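Local coordinates for uncharacterized protein (Aeromonas hydrophila J-1, PDB 6R1J) that forms AhlC, a component of AHL, the tripartite alpha-pore forming toxin of Aeromonas hydrophila, at the interface of chains A and B. Sequence-based numbering; all coordinates share one arbitrary frame. Chains: chain A/B, Uncharacterized protein.

The interface of chains A and B. Residues chain A 12, 206, 209-210; chain B 192, 195.
A:Ala206 and B:Gln195 face each other from long helices, their CA atoms 7.3 Å apart, and all six residues of the patch have helical backbones, with B:Gly192 one turn before B:Gln195. Across this gap B:Gln195 does most of the reaching and has more surface hidden than any other residue of the patch. Its CG stands anti to the backbone N (chi1 -170°) and the chain continues straight, which carries the amide over to chain A. There the flat end lies against the methyl of A:Ala206, whose CB is 3.7 Å from CD of B:Gln195. The amide has a glutamine at either end. A:Gln210, bent at chi2, meets it tip to tip, the two amide planes turned 71° apart; A:Gln209, likewise bent, brings in its carbonyl with its amide plane tilted 57° from that of B:Gln195. As modelled, like faces like: OE1 of A:Gln209 lies 2.9 Å from OE1 of B:Gln195, a clash of two acceptors, and NE2 of A:Gln210 lies 2.9 Å from NE2 of B:Gln195, a pair of donors. The assignment of the B:Gln195 amide is therefore doubtful. Exchanging its O and N would give each glutamine of chain A a complementary partner, and the amide would then probably bridge the two by hydrogen bonds. Within chain A, ND2 of A:Asn12 donates to OE1 of A:Gln210 at 3.0 Å, which favours the modelled amide of A:Gln210. The donor sits above the carbonyl plane, off the lone pairs, while the acceptor lies close to the plane of the asparagine amide; the bond probably helps hold A:Gln210 in this rotation. B:Gly192 adds looser contact, its CA 4.4 Å from ND2 of A:Asn12. Whether this pairing matters biologically cannot be told from the structure alone. In the fold, the short helix 5-21 of chain A lies beside its long helix 163-236, and both meet helix 163-228 of chain B partway along the elongated molecules.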
ATOM      1  N   ASN A  12       4.170  -8.783  19.530  1.00 35.02           N
ATOM      2  CA  ASN A  12       3.732  -7.997  18.355  1.00 33.93           C
ATOM      3  C   ASN A  12       2.207  -7.845  18.389  1.00 35.12           C
ATOM      4  O   ASN A  12       1.729  -6.745  18.097  1.00 37.49           O
ATOM      5  CB  ASN A  12       4.236  -8.624  17.058  1.00 32.53           C
ATOM      6  CG  ASN A  12       5.748  -8.557  16.946  1.00 37.17           C
ATOM      7  OD1 ASN A  12       6.342  -7.655  17.513  1.00 36.48           O
ATOM      8  ND2 ASN A  12       6.356  -9.501  16.247  1.00 31.60           N
ATOM      9  N   ALA A 206      -2.003  -6.416  10.276  1.00 33.13           N
ATOM     10  CA  ALA A 206      -0.711  -6.730  10.927  1.00 33.46           C
ATOM     11  C   ALA A 206      -1.000  -7.664  12.099  1.00 33.28           C
ATOM     12  O   ALA A 206      -0.275  -8.638  12.309  1.00 32.40           O
ATOM     13  CB  ALA A 206      -0.024  -5.463  11.319  1.00 36.19           C
ATOM     14  N   GLN A 209      -1.638 -11.078  10.632  1.00 30.00           N
ATOM     15  CA  GLN A 209      -0.369 -11.699  10.147  1.00 34.83           C
ATOM     16  C   GLN A 209       0.384 -12.294  11.364  1.00 29.00           C
ATOM     17  O   GLN A 209       0.768 -13.442  11.293  1.00 30.88           O
ATOM     18  CB  GLN A 209       0.435 -10.663   9.348  1.00 38.29           C
ATOM     19  CG  GLN A 209       1.740 -11.178   8.708  1.00 42.98           C
ATOM     20  CD  GLN A 209       2.910 -11.169   9.684  1.00 40.56           C
ATOM     21  OE1 GLN A 209       3.074 -10.260  10.494  1.00 37.60           O
ATOM     22  NE2 GLN A 209       3.701 -12.225   9.651  1.00 40.53           N
ATOM     23  N   GLN A 210       0.587 -11.543  12.440  1.00 30.44           N
ATOM     24  CA  GLN A 210       1.261 -12.039  13.668  1.00 31.04           C
ATOM     25  C   GLN A 210       0.448 -13.186  14.270  1.00 34.27           C
ATOM     26  O   GLN A 210       1.031 -14.229  14.671  1.00 30.78           O
ATOM     27  CB  GLN A 210       1.453 -10.895  14.651  1.00 29.07           C
ATOM     28  CG  GLN A 210       2.348  -9.794  14.109  1.00 30.53           C
ATOM     29  CD  GLN A 210       3.813 -10.179  14.095  1.00 34.06           C
ATOM     30  OE1 GLN A 210       4.227 -11.060  14.853  1.00 33.11           O
ATOM     31  NE2 GLN A 210       4.570  -9.520  13.226  1.00 34.35           N
TER
ATOM     32  N   GLY B 192       9.181  -7.730  12.112  1.00 40.08           N
ATOM     33  CA  GLY B 192       8.311  -7.130  13.151  1.00 38.62           C
ATOM     34  C   GLY B 192       8.573  -5.642  13.295  1.00 39.47           C
ATOM     35  O   GLY B 192       7.593  -4.877  13.337  1.00 42.77           O
ATOM     36  N   GLN B 195       7.406  -3.714  10.089  1.00 35.99           N
ATOM     37  CA  GLN B 195       5.917  -3.685  10.136  1.00 35.49           C
ATOM     38  C   GLN B 195       5.434  -2.591  11.092  1.00 35.65           C
ATOM     39  O   GLN B 195       4.584  -1.771  10.711  1.00 32.69           O
ATOM     40  CB  GLN B 195       5.419  -5.058  10.589  1.00 38.64           C
ATOM     41  CG  GLN B 195       3.914  -5.236  10.451  1.00 43.12           C
ATOM     42  CD  GLN B 195       3.477  -6.617  10.890  1.00 39.19           C
ATOM     43  OE1 GLN B 195       2.873  -7.389  10.139  1.00 45.18           O
ATOM     44  NE2 GLN B 195       3.813  -6.968  12.107  1.00 33.17           N
TER